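Local coordinates for protein RNA 2'-o-ribose methyltransferase (Thermus thermophilus, PDB 1IPA) that probably methylates the 2'-hydroxyl of a ribose in RNA, as a knotted SPOUT-class enzyme of the TrmH family, at residues L190-A204 against W225-M237. Sequence-based numbering, arbitrary orientation.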
# COMPACT_ATOMS: atom_id res chain seq x y z
N LEU A 190 10.46 -20.16 1.21
CA LEU A 190 10.30 -19.02 2.09
C LEU A 190 11.60 -18.62 2.78
O LEU A 190 12.30 -19.47 3.32
CB LEU A 190 9.23 -19.35 3.13
CG LEU A 190 9.04 -18.39 4.32
CD1 LEU A 190 8.52 -17.04 3.86
CD2 LEU A 190 8.08 -19.03 5.32
N VAL A 191 11.90 -17.33 2.74
CA VAL A 191 13.09 -16.77 3.38
C VAL A 191 12.58 -15.84 4.48
O VAL A 191 11.87 -14.87 4.22
CB VAL A 191 13.93 -15.93 2.37
CG1 VAL A 191 15.09 -15.23 3.08
CG2 VAL A 191 14.45 -16.82 1.25
N ALA A 192 12.91 -16.15 5.73
CA ALA A 192 12.46 -15.33 6.84
C ALA A 192 13.55 -14.39 7.33
O ALA A 192 14.71 -14.77 7.43
CB ALA A 192 11.99 -16.22 7.99
N THR A 193 13.17 -13.15 7.61
CA THR A 193 14.09 -12.13 8.08
C THR A 193 14.06 -12.07 9.61
O THR A 193 12.99 -11.99 10.22
CB THR A 193 13.72 -10.73 7.51
OG1 THR A 193 13.63 -10.81 6.08
CG2 THR A 193 14.76 -9.69 7.88
N THR A 194 15.24 -12.13 10.23
CA THR A 194 15.37 -12.06 11.68
C THR A 194 16.72 -11.46 12.03
O THR A 194 17.71 -11.69 11.34
CB THR A 194 15.29 -13.46 12.35
OG1 THR A 194 16.19 -14.36 11.69
CG2 THR A 194 13.89 -14.01 12.27
N PRO A 195 16.77 -10.66 13.11
CA PRO A 195 18.04 -10.05 13.51
C PRO A 195 19.05 -11.07 14.07
O PRO A 195 20.24 -10.80 14.11
CB PRO A 195 17.61 -9.02 14.56
CG PRO A 195 16.41 -9.70 15.19
CD PRO A 195 15.67 -10.21 13.98
N HIS A 196 18.57 -12.24 14.48
CA HIS A 196 19.50 -13.23 15.01
C HIS A 196 19.92 -14.33 14.05
O HIS A 196 20.52 -15.32 14.46
CB HIS A 196 18.96 -13.83 16.31
CG HIS A 196 17.56 -14.35 16.22
ND1 HIS A 196 17.23 -15.49 15.54
CD2 HIS A 196 16.41 -13.89 16.77
CE1 HIS A 196 15.94 -15.72 15.67
NE2 HIS A 196 15.42 -14.76 16.41
N ALA A 197 19.63 -14.15 12.77
CA ALA A 197 20.02 -15.14 11.76
C ALA A 197 21.51 -14.95 11.52
O ALA A 197 22.03 -13.84 11.60
CB ALA A 197 19.26 -14.92 10.46
N GLU A 198 22.20 -16.04 11.21
CA GLU A 198 23.63 -16.00 10.97
C GLU A 198 23.96 -15.52 9.57
O GLU A 198 24.92 -14.78 9.35
CB GLU A 198 24.23 -17.39 11.18
CG GLU A 198 25.73 -17.38 11.30
CD GLU A 198 26.31 -18.78 11.34
OE1 GLU A 198 25.60 -19.69 11.83
OE2 GLU A 198 27.47 -18.95 10.90
N ALA A 199 23.15 -15.95 8.60
CA ALA A 199 23.37 -15.57 7.22
C ALA A 199 22.86 -14.16 6.92
O ALA A 199 21.80 -13.76 7.39
CB ALA A 199 22.70 -16.57 6.28
N LEU A 200 23.66 -13.42 6.16
CA LEU A 200 23.31 -12.07 5.76
C LEU A 200 22.32 -12.25 4.61
O LEU A 200 22.38 -13.27 3.90
CB LEU A 200 24.55 -11.32 5.28
CG LEU A 200 25.46 -10.76 6.37
CD1 LEU A 200 26.72 -10.18 5.74
CD2 LEU A 200 24.71 -9.68 7.13
N TYR A 201 21.43 -11.29 4.42
CA TYR A 201 20.43 -11.40 3.38
C TYR A 201 21.01 -11.52 1.97
O TYR A 201 20.39 -12.13 1.10
CB TYR A 201 19.42 -10.24 3.47
CG TYR A 201 19.88 -8.89 2.98
CD1 TYR A 201 19.47 -8.41 1.74
CD2 TYR A 201 20.70 -8.08 3.76
CE1 TYR A 201 19.85 -7.14 1.29
CE2 TYR A 201 21.10 -6.81 3.31
CZ TYR A 201 20.66 -6.35 2.08
OH TYR A 201 21.01 -5.11 1.63
N TRP A 202 22.21 -10.98 1.75
CA TRP A 202 22.85 -11.05 0.43
C TRP A 202 23.23 -12.47 0.05
O TRP A 202 23.44 -12.75 -1.12
CB TRP A 202 24.14 -10.24 0.39
CG TRP A 202 23.96 -8.79 0.56
CD1 TRP A 202 23.31 -7.94 -0.27
CD2 TRP A 202 24.46 -8.01 1.64
NE1 TRP A 202 23.39 -6.66 0.22
CE2 TRP A 202 24.08 -6.67 1.39
CE3 TRP A 202 25.20 -8.30 2.80
CZ2 TRP A 202 24.41 -5.63 2.26
CZ3 TRP A 202 25.53 -7.26 3.66
CH2 TRP A 202 25.13 -5.94 3.38
N GLU A 203 23.35 -13.34 1.04
CA GLU A 203 23.76 -14.72 0.80
C GLU A 203 22.63 -15.67 0.45
O GLU A 203 22.88 -16.78 -0.04
CB GLU A 203 24.51 -15.25 2.02
CG GLU A 203 25.65 -14.35 2.44
CD GLU A 203 26.43 -14.90 3.60
OE1 GLU A 203 27.08 -15.96 3.41
OE2 GLU A 203 26.39 -14.29 4.69
N ALA A 204 21.40 -15.25 0.70
CA ALA A 204 20.26 -16.09 0.37
C ALA A 204 20.10 -16.10 -1.15
O ALA A 204 20.56 -15.20 -1.83
CB ALA A 204 19.01 -15.54 1.01
N TRP A 225 7.03 -18.88 11.82
CA TRP A 225 7.63 -18.44 10.56
C TRP A 225 9.05 -18.92 10.36
O TRP A 225 9.46 -19.22 9.24
CB TRP A 225 7.59 -16.91 10.44
CG TRP A 225 6.20 -16.39 10.31
CD1 TRP A 225 5.38 -15.98 11.31
CD2 TRP A 225 5.43 -16.32 9.10
NE1 TRP A 225 4.14 -15.66 10.81
CE2 TRP A 225 4.14 -15.86 9.46
CE3 TRP A 225 5.70 -16.60 7.75
CZ2 TRP A 225 3.12 -15.68 8.52
CZ3 TRP A 225 4.69 -16.42 6.82
CH2 TRP A 225 3.41 -15.96 7.21
N LEU A 226 9.81 -19.00 11.45
CA LEU A 226 11.20 -19.43 11.37
C LEU A 226 11.37 -20.92 11.10
O LEU A 226 12.33 -21.34 10.45
CB LEU A 226 11.94 -19.04 12.65
CG LEU A 226 11.94 -17.53 12.90
CD1 LEU A 226 12.86 -17.18 14.06
CD2 LEU A 226 12.40 -16.81 11.64
N GLU A 227 10.43 -21.73 11.58
CA GLU A 227 10.48 -23.16 11.38
C GLU A 227 10.00 -23.51 9.97
O GLU A 227 10.40 -24.52 9.40
CB GLU A 227 9.61 -23.87 12.42
CG GLU A 227 10.07 -23.61 13.85
CD GLU A 227 9.15 -24.21 14.90
OE1 GLU A 227 7.96 -23.81 14.96
OE2 GLU A 227 9.61 -25.08 15.67
N ALA A 228 9.16 -22.65 9.41
CA ALA A 228 8.63 -22.89 8.07
C ALA A 228 9.55 -22.42 6.95
O ALA A 228 9.41 -22.86 5.81
CB ALA A 228 7.27 -22.23 7.93
N ALA A 229 10.49 -21.54 7.26
CA ALA A 229 11.39 -21.01 6.25
C ALA A 229 12.49 -21.97 5.80
O ALA A 229 13.01 -22.74 6.59
CB ALA A 229 12.03 -19.72 6.75
N GLN A 230 12.82 -21.91 4.51
CA GLN A 230 13.88 -22.73 3.95
C GLN A 230 15.21 -22.06 4.30
O GLN A 230 16.26 -22.71 4.37
CB GLN A 230 13.76 -22.84 2.43
CG GLN A 230 12.78 -23.88 1.92
CD GLN A 230 11.38 -23.70 2.48
OE1 GLN A 230 10.92 -24.50 3.29
NE2 GLN A 230 10.70 -22.65 2.04
N THR A 231 15.16 -20.75 4.52
CA THR A 231 16.35 -19.99 4.85
C THR A 231 15.99 -18.83 5.77
O THR A 231 14.93 -18.22 5.61
CB THR A 231 17.01 -19.38 3.59
OG1 THR A 231 17.13 -20.38 2.57
CG2 THR A 231 18.39 -18.84 3.93
N GLN A 232 16.86 -18.54 6.72
CA GLN A 232 16.65 -17.43 7.64
C GLN A 232 17.77 -16.46 7.36
O GLN A 232 18.93 -16.85 7.21
CB GLN A 232 16.68 -17.91 9.08
CG GLN A 232 15.34 -18.44 9.53
CD GLN A 232 15.42 -19.21 10.83
OE1 GLN A 232 15.94 -18.71 11.84
NE2 GLN A 232 14.90 -20.43 10.82
N VAL A 233 17.44 -15.18 7.31
CA VAL A 233 18.42 -14.19 6.96
C VAL A 233 18.29 -12.87 7.74
O VAL A 233 17.24 -12.57 8.30
CB VAL A 233 18.30 -13.97 5.42
CG1 VAL A 233 17.78 -12.57 5.12
CG2 VAL A 233 19.60 -14.28 4.74
N ARG A 234 19.36 -12.09 7.77
CA ARG A 234 19.30 -10.82 8.49
C ARG A 234 19.86 -9.64 7.71
O ARG A 234 20.68 -9.80 6.80
CB ARG A 234 20.02 -10.91 9.84
CG ARG A 234 21.53 -10.78 9.77
CD ARG A 234 22.13 -10.68 11.16
NE ARG A 234 23.50 -10.21 11.08
CZ ARG A 234 24.50 -10.94 10.62
NH1 ARG A 234 24.29 -12.18 10.22
NH2 ARG A 234 25.71 -10.41 10.53
N ILE A 235 19.38 -8.46 8.07
CA ILE A 235 19.81 -7.21 7.47
C ILE A 235 20.79 -6.62 8.47
O ILE A 235 20.40 -6.18 9.54
CB ILE A 235 18.62 -6.26 7.24
CG1 ILE A 235 17.71 -6.84 6.14
CG2 ILE A 235 19.11 -4.88 6.84
CD1 ILE A 235 16.39 -6.12 5.98
N PRO A 236 22.08 -6.62 8.14
CA PRO A 236 23.10 -6.09 9.04
C PRO A 236 22.87 -4.65 9.44
O PRO A 236 22.48 -3.83 8.62
CB PRO A 236 24.39 -6.30 8.25
CG PRO A 236 23.93 -6.12 6.82
CD PRO A 236 22.64 -6.91 6.81
N MET A 237 23.08 -4.37 10.73
CA MET A 237 22.93 -3.03 11.29
C MET A 237 24.35 -2.62 11.70
O MET A 237 24.97 -3.27 12.54
CB MET A 237 22.03 -3.04 12.53
CG MET A 237 20.55 -3.46 12.31
SD MET A 237 19.60 -2.38 11.21
CE MET A 237 19.04 -3.53 10.09
O HOH W 1 20.96 -17.97 8.72
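Strand 231-233 closes one edge of the parallel sheet in the methyltransferase domain, pairing there with strand 190-193. Ala192 is bonded to it through both its N and its O: N donates to Thr231 O at 2.9 Å and O accepts from Val233 N at 2.8 Å, before Thr194 N takes up Val233 O. The small side chain of Ala192 allows close packing against the end of helix 223-228 and the loop after it: Ala192 CB touches Leu226 CD2 and Ala229 CB. With CG anti to its own backbone N (chi1 170°), Leu190 directs CD2 to the edge of the Trp225 ring. Beyond a type I turn at Thr194-Ala197, the chain doubles back so that 199-201 meets the far side of the edge strand's end through a single bridge in the Rossmann-like sheet of this knotted SPOUT methyltransferase domain. Here Arg234 N donates to Ala199 O, and Tyr201 N to Arg234 O at 2.9 Å. Beta-branched Val233 turns CG1 to Tyr201 CB and CG2 to Ala204 CB. The long Arg234 chain, extended from CG to NE, carries NH1 to Ala197 O at 3.1 Å and, more weakly, to Glu198 O, while Leu200 CD2 lies 3.6 Å from NH2 over one guanidinium face. A leucine in its place would probably leave both carbonyls without this donor and the loop less firmly held. The apolar ring of Pro236 packs its CD 3.5 Å from Leu200 CD2 and sets the same atom at the edge of the Tyr201 ring.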